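Local coordinates for hypothetical protein aq_1494 (Aquifex aeolicus, PDB 2EGR), which is a putative esterase of the 4-hydroxybenzoyl-CoA thioesterase family that probably hydrolyses fatty acyl-CoA thioesters, at residues H76-E81 with T88-V93; L56-C61 with K102-H107; S23-Y28 with C61-P66. All blocks are in the same frame, centred on the assembly; numbering follows the deposited sequence.

Contact 1: residues H76-E81 with T88-V93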
loop_
_atom_site.group_PDB
_atom_site.type_symbol
_atom_site.label_atom_id
_atom_site.label_comp_id
_atom_site.label_asym_id
_atom_site.label_seq_id
_atom_site.Cartn_x
_atom_site.Cartn_y
_atom_site.Cartn_z
ATOM N N HIS A 76 -19.389 5.297 -8.853
ATOM C CA HIS A 76 -20.631 6.051 -8.709
ATOM C C HIS A 76 -21.100 5.857 -7.276
ATOM O O HIS A 76 -21.420 4.711 -6.851
ATOM C CB HIS A 76 -21.700 5.500 -9.657
ATOM C CG HIS A 76 -21.447 5.753 -11.113
ATOM N ND1 HIS A 76 -20.188 5.799 -11.679
ATOM C CD2 HIS A 76 -22.318 5.944 -12.132
ATOM C CE1 HIS A 76 -20.297 6.007 -12.982
ATOM N NE2 HIS A 76 -21.580 6.081 -13.282
ATOM N N LEU A 77 -21.112 6.960 -6.544
ATOM C CA LEU A 77 -21.389 7.008 -5.111
ATOM C C LEU A 77 -22.815 7.479 -4.901
ATOM O O LEU A 77 -23.258 8.407 -5.588
ATOM C CB LEU A 77 -20.411 8.016 -4.476
ATOM C CG LEU A 77 -20.307 8.409 -3.012
ATOM C CD1 LEU A 77 -18.941 9.045 -2.685
ATOM C CD2 LEU A 77 -21.421 9.378 -2.641
ATOM N N ASN A 78 -23.514 6.863 -3.944
ATOM C CA ASN A 78 -24.842 7.314 -3.517
ATOM C C ASN A 78 -24.976 7.302 -1.987
ATOM O O ASN A 78 -24.508 6.362 -1.347
ATOM C CB ASN A 78 -25.910 6.432 -4.162
ATOM C CG ASN A 78 -27.349 6.900 -3.831
ATOM O OD1 ASN A 78 -27.704 8.071 -4.056
ATOM N ND2 ASN A 78 -28.165 5.993 -3.290
ATOM N N LEU A 79 -25.578 8.344 -1.405
ATOM C CA LEU A 79 -25.888 8.363 0.030
ATOM C C LEU A 79 -27.099 7.484 0.237
ATOM O O LEU A 79 -28.149 7.686 -0.384
ATOM C CB LEU A 79 -26.176 9.783 0.555
ATOM C CG LEU A 79 -26.526 9.946 2.039
ATOM C CD1 LEU A 79 -25.317 9.669 2.902
ATOM C CD2 LEU A 79 -27.097 11.361 2.351
ATOM N N GLU A 80 -26.926 6.475 1.080
ATOM C CA GLU A 80 -27.943 5.443 1.277
ATOM C C GLU A 80 -28.748 5.694 2.520
ATOM O O GLU A 80 -29.918 5.342 2.586
ATOM C CB GLU A 80 -27.297 4.050 1.366
ATOM C CG GLU A 80 -26.858 3.465 0.029
ATOM C CD GLU A 80 -27.972 3.384 -0.992
ATOM O OE1 GLU A 80 -29.160 3.398 -0.595
ATOM O OE2 GLU A 80 -27.669 3.321 -2.197
ATOM N N GLU A 81 -28.117 6.289 3.517
ATOM C CA GLU A 81 -28.742 6.473 4.812
ATOM C C GLU A 81 -28.054 7.606 5.538
ATOM O O GLU A 81 -26.830 7.774 5.438
ATOM C CB GLU A 81 -28.708 5.172 5.635
ATOM C CG GLU A 81 -29.702 5.143 6.805
ATOM C CD GLU A 81 -29.132 5.743 8.095
ATOM O OE1 GLU A 81 -27.972 6.218 8.068
ATOM O OE2 GLU A 81 -29.837 5.739 9.138
ATOM N N THR A 88 -24.385 6.136 5.543
ATOM C CA THR A 88 -24.018 4.961 4.731
ATOM C C THR A 88 -23.943 5.362 3.263
ATOM O O THR A 88 -24.903 5.937 2.718
ATOM C CB THR A 88 -25.041 3.778 4.908
ATOM O OG1 THR A 88 -25.087 3.416 6.283
ATOM C CG2 THR A 88 -24.652 2.536 4.108
ATOM N N PHE A 89 -22.793 5.100 2.632
ATOM C CA PHE A 89 -22.669 5.246 1.198
ATOM C C PHE A 89 -22.729 3.912 0.495
ATOM O O PHE A 89 -22.244 2.900 1.030
ATOM C CB PHE A 89 -21.332 5.917 0.805
ATOM C CG PHE A 89 -21.226 7.359 1.186
ATOM C CD1 PHE A 89 -21.963 8.333 0.522
ATOM C CD2 PHE A 89 -20.334 7.757 2.177
ATOM C CE1 PHE A 89 -21.822 9.694 0.875
ATOM C CE2 PHE A 89 -20.183 9.108 2.529
ATOM C CZ PHE A 89 -20.935 10.072 1.888
ATOM N N SER A 90 -23.308 3.918 -0.705
ATOM C CA SER A 90 -23.210 2.797 -1.625
ATOM C C SER A 90 -22.353 3.204 -2.818
ATOM O O SER A 90 -22.215 4.400 -3.130
ATOM C CB SER A 90 -24.579 2.233 -2.050
ATOM O OG SER A 90 -25.165 2.939 -3.126
ATOM N N TYR A 91 -21.716 2.219 -3.425
ATOM C CA TYR A 91 -20.780 2.460 -4.507
ATOM C C TYR A 91 -21.024 1.408 -5.552
ATOM O O TYR A 91 -21.247 0.211 -5.219
ATOM C CB TYR A 91 -19.291 2.353 -4.062
ATOM C CG TYR A 91 -18.916 3.083 -2.816
ATOM C CD1 TYR A 91 -18.313 4.317 -2.867
ATOM C CD2 TYR A 91 -19.135 2.520 -1.582
ATOM C CE1 TYR A 91 -17.951 4.990 -1.707
ATOM C CE2 TYR A 91 -18.789 3.171 -0.422
ATOM C CZ TYR A 91 -18.213 4.403 -0.481
ATOM O OH TYR A 91 -17.865 4.993 0.676
ATOM N N ILE A 92 -21.019 1.824 -6.817
ATOM C CA ILE A 92 -20.898 0.900 -7.927
ATOM C C ILE A 92 -19.674 1.273 -8.761
ATOM O O ILE A 92 -19.484 2.436 -9.119
ATOM C CB ILE A 92 -22.169 0.851 -8.855
ATOM C CG1 ILE A 92 -23.410 0.535 -8.019
ATOM C CG2 ILE A 92 -21.992 -0.211 -9.923
ATOM C CD1 ILE A 92 -24.710 1.159 -8.555
ATOM N N VAL A 93 -18.833 0.282 -9.017
ATOM C CA VAL A 93 -17.653 0.503 -9.849
ATOM C C VAL A 93 -17.954 0.077 -11.262
ATOM O O VAL A 93 -18.251 -1.100 -11.517
ATOM C CB VAL A 93 -16.414 -0.241 -9.307
ATOM C CG1 VAL A 93 -15.200 0.012 -10.254
ATOM C CG2 VAL A 93 -16.124 0.207 -7.865
HETATM O O HOH W 1 -26.035 4.823 8.575
#
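Glu80 reaches over Ser90 from the neighbouring antiparallel strand, and its side chain shows how this pairing is finished off on its more polar face. CB lies 3.3 Å from Thr88 O. CG, placed anti to the carbonyl carbon (chi1 -77°), packs on Ser90 CB, also at 3.3 Å. The chain bends at chi2, so that CD turns back toward Asn78 and Ser90. The tip oxygen Glu80 OE2 then accepts a hydrogen bond of 2.7 Å from Ser90 OG through its anti lone pair. Asn78 ND2 donates to the same Glu80 OE2 from 2.9 Å; this donor stands above the carboxylate plane, while the oxygen lies close to the plane of the Asn78 amide. Two donors from different directions thus grip one oxygen and limit the turning of the carboxylate.

The backbone evidence is a ladder in which His76 pairs with Ile92 and Asn78 with Ser90, each by two hydrogen bonds, with N-H...O angles of 164° to 174°. Beyond Leu79 the register slips by one: Glu80 N and, weakly, Glu81 N both turn to Thr88 O, and Thr88 N answers to Glu81 O.

The other face is mostly apolar. Leu77 CD2 comes within 3.4 Å of Phe89 CD1, and Leu79 CD1 meets Phe89 CE1 at 4.0 Å, the leucines crossing the phenylalanine obliquely. This face turns to helix 22-39, where Leu77 touches Phe36 and Tyr91 stacks on Phe29; the Tyr91 hydroxyl is hydrogen-bonded to Thr105. An antiparallel hairpin with a classic beta bulge, apolar toward the long helix and mixed, largely polar, on the other side, fits the sheet of the hotdog fold.

Contact 2: residues L56-C61 with K102-H107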
loop_
_atom_site.group_PDB
_atom_site.type_symbol
_atom_site.label_atom_id
_atom_site.label_comp_id
_atom_site.label_asym_id
_atom_site.label_seq_id
_atom_site.Cartn_x
_atom_site.Cartn_y
_atom_site.Cartn_z
ATOM N N LEU A 56 -14.990 4.956 10.265
ATOM C CA LEU A 56 -15.602 3.841 9.550
ATOM C C LEU A 56 -16.082 2.728 10.501
ATOM O O LEU A 56 -15.324 2.249 11.367
ATOM C CB LEU A 56 -14.604 3.269 8.541
ATOM C CG LEU A 56 -15.121 2.088 7.720
ATOM C CD1 LEU A 56 -16.212 2.538 6.737
ATOM C CD2 LEU A 56 -13.984 1.453 6.957
ATOM N N LEU A 57 -17.339 2.328 10.339
ATOM C CA LEU A 57 -17.936 1.288 11.192
ATOM C C LEU A 57 -17.863 -0.104 10.583
ATOM O O LEU A 57 -17.505 -1.099 11.263
ATOM C CB LEU A 57 -19.393 1.649 11.509
ATOM C CG LEU A 57 -19.625 2.720 12.574
ATOM C CD1 LEU A 57 -21.125 3.032 12.578
ATOM C CD2 LEU A 57 -19.135 2.316 13.990
ATOM N N ASN A 58 -18.234 -0.186 9.309
ATOM C CA ASN A 58 -18.123 -1.400 8.524
ATOM C C ASN A 58 -18.025 -1.084 7.038
ATOM O O ASN A 58 -18.350 0.040 6.602
ATOM C CB ASN A 58 -19.269 -2.392 8.785
ATOM C CG ASN A 58 -20.632 -1.831 8.404
ATOM O OD1 ASN A 58 -20.919 -1.584 7.228
ATOM N ND2 ASN A 58 -21.483 -1.630 9.415
ATOM N N ALA A 59 -17.552 -2.072 6.286
ATOM C CA ALA A 59 -17.381 -1.962 4.837
ATOM C C ALA A 59 -17.572 -3.321 4.189
ATOM O O ALA A 59 -17.175 -4.365 4.762
ATOM C CB ALA A 59 -15.970 -1.381 4.507
ATOM N N TYR A 60 -18.124 -3.309 2.982
ATOM C CA TYR A 60 -18.448 -4.489 2.245
ATOM C C TYR A 60 -18.136 -4.238 0.776
ATOM O O TYR A 60 -18.431 -3.152 0.237
ATOM C CB TYR A 60 -19.956 -4.810 2.383
ATOM C CG TYR A 60 -20.408 -5.908 1.457
ATOM C CD1 TYR A 60 -20.137 -7.257 1.756
ATOM C CD2 TYR A 60 -21.055 -5.619 0.259
ATOM C CE1 TYR A 60 -20.542 -8.279 0.891
ATOM C CE2 TYR A 60 -21.468 -6.632 -0.601
ATOM C CZ TYR A 60 -21.219 -7.958 -0.270
ATOM O OH TYR A 60 -21.586 -8.962 -1.137
ATOM N N CYS A 61 -17.530 -5.222 0.123
ATOM C CA CYS A 61 -17.341 -5.160 -1.323
ATOM C C CYS A 61 -17.597 -6.507 -1.966
ATOM O O CYS A 61 -17.153 -7.548 -1.448
ATOM C CB CYS A 61 -15.947 -4.619 -1.723
ATOM S SG CYS A 61 -15.843 -4.121 -3.469
ATOM N N LYS A 102 -19.561 -3.854 -6.505
ATOM C CA LYS A 102 -20.481 -3.034 -5.703
ATOM C C LYS A 102 -20.060 -3.102 -4.262
ATOM O O LYS A 102 -19.602 -4.148 -3.812
ATOM C CB LYS A 102 -21.922 -3.556 -5.821
ATOM C CG LYS A 102 -22.484 -3.350 -7.182
ATOM C CD LYS A 102 -23.988 -3.567 -7.195
ATOM C CE LYS A 102 -24.571 -3.342 -8.583
ATOM N NZ LYS A 102 -26.052 -3.740 -8.532
ATOM N N ALA A 103 -20.275 -2.007 -3.536
ATOM C CA ALA A 103 -19.846 -1.866 -2.156
ATOM C C ALA A 103 -20.699 -0.904 -1.346
ATOM O O ALA A 103 -21.542 -0.154 -1.892
ATOM C CB ALA A 103 -18.395 -1.389 -2.126
ATOM N N ASN A 104 -20.419 -0.884 -0.050
ATOM C CA ASN A 104 -21.015 0.050 0.869
ATOM C C ASN A 104 -20.137 0.211 2.092
ATOM O O ASN A 104 -19.374 -0.728 2.450
ATOM C CB ASN A 104 -22.455 -0.363 1.220
ATOM C CG ASN A 104 -22.546 -1.713 1.931
ATOM O OD1 ASN A 104 -22.370 -1.787 3.141
ATOM N ND2 ASN A 104 -22.917 -2.755 1.194
ATOM N N THR A 105 -20.245 1.386 2.695
ATOM C CA THR A 105 -19.517 1.771 3.892
ATOM C C THR A 105 -20.432 2.569 4.818
ATOM O O THR A 105 -21.209 3.424 4.368
ATOM C CB THR A 105 -18.262 2.609 3.577
ATOM O OG1 THR A 105 -18.644 3.816 2.899
ATOM C CG2 THR A 105 -17.274 1.814 2.691
ATOM N N LYS A 106 -20.331 2.277 6.114
ATOM C CA LYS A 106 -21.083 3.000 7.130
ATOM C C LYS A 106 -20.124 3.705 8.073
ATOM O O LYS A 106 -19.056 3.147 8.460
ATOM C CB LYS A 106 -22.025 2.053 7.877
ATOM C CG LYS A 106 -22.814 2.719 8.970
ATOM C CD LYS A 106 -23.654 1.706 9.738
ATOM C CE LYS A 106 -24.741 2.417 10.535
ATOM N NZ LYS A 106 -25.315 1.494 11.558
ATOM N N HIS A 107 -20.490 4.930 8.432
ATOM C CA HIS A 107 -19.630 5.861 9.154
ATOM C C HIS A 107 -20.342 6.533 10.317
ATOM O O HIS A 107 -21.557 6.681 10.323
ATOM C CB HIS A 107 -19.124 6.972 8.220
ATOM C CG HIS A 107 -18.430 6.465 6.996
ATOM N ND1 HIS A 107 -19.112 6.063 5.867
ATOM C CD2 HIS A 107 -17.122 6.258 6.741
ATOM C CE1 HIS A 107 -18.251 5.638 4.964
ATOM N NE2 HIS A 107 -17.036 5.731 5.476
HETATM O O HOH W 2 -21.983 -0.176 5.096
HETATM O O HOH W 3 -21.074 -3.309 4.900
#
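This is an antiparallel strand pairing, strand 52-63 against strand 98-111, on the side of the sheet where the second subunit joins. Tyr60 and Asn104 form its hydrogen-bonded pair: Tyr60 N donates to Asn104 O at 2.9 Å and Asn104 N to Tyr60 O at 3.0 Å. Toward Leu56 the register slips, since Leu57 N donates to Lys106 O while Asn58 O receives Lys106 N.

Asn58 and Asn104 each have CG between backbone N and carbonyl carbon (chi1 62° in Asn58), and two waters within hydrogen-bonding distance of both Asn58 OD1 and Asn104 OD1, which are 4.3 Å apart, probably bridge them. An alanine in place of Asn58 would probably leave both waters without one acceptor and Lys106 CD without its amide neighbour. Asn104 ND2 lies 3.5 Å from Tyr60 CD2, amide and ring planes 23° apart, and Leu57 CD1 packs on the extended Lys106 chain at CG.

The face carrying Ala59, Cys61, Ala103 and Thr105 packs small side chains: Ala59 CB meets Thr105 CG2 at 3.9 Å and Cys61 SG meets Ala103 CB at 4.0 Å. Thr105 OG1 is hydrogen-bonded to Tyr91 OH, and Ala59 and Cys61 rest on Phe26 of helix 22-39. Leu57 and Asn58 both face Lys106 in a classic beta bulge, overlapping at Asn58 the antiparallel ladder that Asn58 to Cys61 form with the second subunit, as in hotdog-fold dimers.

Contact 3: residues S23-Y28 with C61-P66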
loop_
_atom_site.group_PDB
_atom_site.type_symbol
_atom_site.label_atom_id
_atom_site.label_comp_id
_atom_site.label_asym_id
_atom_site.label_seq_id
_atom_site.Cartn_x
_atom_site.Cartn_y
_atom_site.Cartn_z
ATOM N N SER A 23 -8.030 -5.102 -1.767
ATOM C CA SER A 23 -7.967 -4.152 -0.710
ATOM C C SER A 23 -7.924 -2.715 -1.257
ATOM O O SER A 23 -8.241 -1.807 -0.543
ATOM C CB SER A 23 -6.723 -4.393 0.164
ATOM O OG SER A 23 -5.534 -4.109 -0.567
ATOM N N ASN A 24 -7.479 -2.540 -2.499
ATOM C CA ASN A 24 -7.322 -1.190 -3.068
ATOM C C ASN A 24 -8.677 -0.593 -3.434
ATOM O O ASN A 24 -8.796 0.621 -3.555
ATOM C CB ASN A 24 -6.410 -1.210 -4.312
ATOM C CG ASN A 24 -4.929 -1.439 -3.949
ATOM O OD1 ASN A 24 -4.151 -2.037 -4.710
ATOM N ND2 ASN A 24 -4.553 -0.949 -2.820
ATOM N N TYR A 25 -9.685 -1.436 -3.632
ATOM C CA TYR A 25 -11.048 -0.901 -3.896
ATOM C C TYR A 25 -11.508 -0.011 -2.773
ATOM O O TYR A 25 -12.087 1.044 -3.029
ATOM C CB TYR A 25 -12.064 -2.025 -4.207
ATOM C CG TYR A 25 -11.881 -2.684 -5.540
ATOM C CD1 TYR A 25 -12.829 -2.471 -6.571
ATOM C CD2 TYR A 25 -10.786 -3.536 -5.803
ATOM C CE1 TYR A 25 -12.686 -3.082 -7.804
ATOM C CE2 TYR A 25 -10.613 -4.175 -7.073
ATOM C CZ TYR A 25 -11.600 -3.944 -8.056
ATOM O OH TYR A 25 -11.497 -4.538 -9.284
ATOM N N PHE A 26 -11.189 -0.368 -1.509
ATOM C CA PHE A 26 -11.539 0.479 -0.381
ATOM C C PHE A 26 -10.843 1.828 -0.446
ATOM O O PHE A 26 -11.411 2.830 -0.037
ATOM C CB PHE A 26 -11.314 -0.246 0.944
ATOM C CG PHE A 26 -12.126 -1.499 1.028
ATOM C CD1 PHE A 26 -13.509 -1.433 1.335
ATOM C CD2 PHE A 26 -11.561 -2.728 0.674
ATOM C CE1 PHE A 26 -14.270 -2.610 1.356
ATOM C CE2 PHE A 26 -12.334 -3.908 0.659
ATOM C CZ PHE A 26 -13.690 -3.838 1.016
ATOM N N ARG A 27 -9.622 1.836 -0.977
ATOM C CA ARG A 27 -8.882 3.096 -1.161
ATOM C C ARG A 27 -9.539 3.979 -2.219
ATOM O O ARG A 27 -9.693 5.201 -1.997
ATOM C CB ARG A 27 -7.424 2.795 -1.485
ATOM C CG ARG A 27 -6.758 2.019 -0.319
ATOM C CD ARG A 27 -5.289 1.605 -0.626
ATOM N NE ARG A 27 -4.719 0.953 0.587
ATOM C CZ ARG A 27 -3.416 0.883 0.866
ATOM N NH1 ARG A 27 -2.524 1.343 -0.032
ATOM N NH2 ARG A 27 -3.008 0.300 2.025
ATOM N N TYR A 28 -9.960 3.352 -3.318
ATOM C CA TYR A 28 -10.712 4.036 -4.363
ATOM C C TYR A 28 -11.994 4.631 -3.796
ATOM O O TYR A 28 -12.297 5.784 -4.089
ATOM C CB TYR A 28 -11.074 3.102 -5.503
ATOM C CG TYR A 28 -9.949 2.496 -6.319
ATOM C CD1 TYR A 28 -8.692 3.088 -6.393
ATOM C CD2 TYR A 28 -10.182 1.332 -7.037
ATOM C CE1 TYR A 28 -7.685 2.519 -7.204
ATOM C CE2 TYR A 28 -9.230 0.756 -7.837
ATOM C CZ TYR A 28 -7.965 1.366 -7.913
ATOM O OH TYR A 28 -7.018 0.791 -8.732
ATOM N N CYS A 61 -17.530 -5.222 0.123
ATOM C CA CYS A 61 -17.341 -5.160 -1.323
ATOM C C CYS A 61 -17.597 -6.507 -1.966
ATOM O O CYS A 61 -17.153 -7.548 -1.448
ATOM C CB CYS A 61 -15.947 -4.619 -1.723
ATOM S SG CYS A 61 -15.843 -4.121 -3.469
ATOM N N GLU A 62 -18.348 -6.481 -3.065
ATOM C CA GLU A 62 -18.552 -7.627 -3.917
ATOM C C GLU A 62 -17.907 -7.414 -5.273
ATOM O O GLU A 62 -18.100 -6.374 -5.938
ATOM C CB GLU A 62 -20.033 -8.070 -4.025
ATOM C CG GLU A 62 -21.032 -6.994 -4.308
ATOM C CD GLU A 62 -22.483 -7.506 -4.198
ATOM O OE1 GLU A 62 -22.712 -8.519 -3.483
ATOM O OE2 GLU A 62 -23.382 -6.878 -4.809
ATOM N N TYR A 63 -17.148 -8.416 -5.681
ATOM C CA TYR A 63 -16.264 -8.343 -6.826
ATOM C C TYR A 63 -16.805 -9.191 -7.961
ATOM O O TYR A 63 -16.884 -10.425 -7.869
ATOM C CB TYR A 63 -14.830 -8.773 -6.444
ATOM C CG TYR A 63 -14.219 -7.981 -5.294
ATOM C CD1 TYR A 63 -13.386 -6.886 -5.547
ATOM C CD2 TYR A 63 -14.478 -8.329 -3.966
ATOM C CE1 TYR A 63 -12.826 -6.144 -4.481
ATOM C CE2 TYR A 63 -13.960 -7.594 -2.898
ATOM C CZ TYR A 63 -13.115 -6.495 -3.170
ATOM O OH TYR A 63 -12.589 -5.788 -2.126
ATOM N N LYS A 64 -17.194 -8.536 -9.047
ATOM C CA LYS A 64 -17.837 -9.242 -10.155
ATOM C C LYS A 64 -16.898 -9.502 -11.333
ATOM O O LYS A 64 -16.867 -10.601 -11.868
ATOM C CB LYS A 64 -19.110 -8.495 -10.612
ATOM C CG LYS A 64 -20.009 -8.050 -9.468
ATOM C CD LYS A 64 -21.074 -7.023 -9.946
ATOM C CE LYS A 64 -22.043 -6.661 -8.805
ATOM N NZ LYS A 64 -22.957 -7.809 -8.424
ATOM N N LYS A 65 -16.142 -8.483 -11.749
ATOM C CA LYS A 65 -15.165 -8.597 -12.806
ATOM C C LYS A 65 -13.905 -7.826 -12.369
ATOM O O LYS A 65 -14.017 -6.831 -11.682
ATOM C CB LYS A 65 -15.704 -7.993 -14.113
ATOM C CG LYS A 65 -16.997 -8.671 -14.689
ATOM C CD LYS A 65 -16.650 -9.974 -15.427
ATOM C CE LYS A 65 -17.898 -10.802 -15.811
ATOM N NZ LYS A 65 -17.621 -11.670 -17.021
ATOM N N PRO A 66 -12.726 -8.253 -12.815
ATOM C CA PRO A 66 -11.508 -7.566 -12.355
ATOM C C PRO A 66 -11.276 -6.225 -13.045
ATOM O O PRO A 66 -11.849 -5.969 -14.095
ATOM C CB PRO A 66 -10.400 -8.532 -12.758
ATOM C CG PRO A 66 -10.924 -9.174 -13.996
ATOM C CD PRO A 66 -12.402 -9.387 -13.698
HETATM O O HOH W 4 -13.596 -6.522 -9.058
#
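Tyr25 and Tyr63 meet because each carries CG anti to its own carbonyl carbon, with chi1 at -71° on the helix and -56° on the strand, and the two side chains then slide past each other in opposite directions. The result is a T-shaped pair. Tyr63 points its edge at a face of Tyr25, the planes stand 87° apart and the centroids are 5.1 Å from each other. The leading atom is Tyr63 CE1, which lies 3.6 Å from Tyr25 CD2 and nearly as close to CG, over the rim of that ring and not its middle.

Phe26, one residue further along the helix, brings its far end to the same strand. Its CZ packs on Cys61 CB at 3.6 Å, and its CE2 comes within 3.4 Å of Tyr63 OH, the two aromatic side chains crossing at about a right angle. Tyr63 OH has its hydrogen bond with His22 O, just ahead of the helical segment. Cys61 SG lies over one face of the Tyr63 ring and obliquely beside Tyr25, its distance to the Tyr25 centroid being 5.4 Å.

At the hydroxyl of Tyr25 the contact becomes polar. One water sits 2.9 Å from Tyr25 OH and donates to Lys65 O, joining the phenol to the loop that leaves the strand.

Phe26 also stacks on Phe26 of the second subunit, and Tyr25 lies about 9 Å, side chain to side chain, from Asp15, the predicted active-site residue. The chemistry is therefore that of aromatic and sulfur packing between helix and sheet; the polar links described here involve the phenol oxygens, where His22 O and the water would probably limit how the rings turn.

Contacts 1 and 2 are both antiparallel ladders of one curved sheet, and strands 86-95 and 98-111 join them: Tyr91 N lies 2.8 Å from Ala103 O, and Tyr91 OH 2.6 Å from Thr105 OG1, both probable hydrogen bonds. All three contacts are partly buried. Each ladder has a mostly buried face toward helix 22-39 and a more exposed, more polar face away from it. Contact 3 differs in kind, setting that helix against the sheet through largely buried rings and a sulfur, with exposed Lys65 at its margin. It shares Cys61 and strand 52-63 with contact 2. Contacts 2 and 3 touch the second subunit, whereas contact 1 meets no other chain of the assembly.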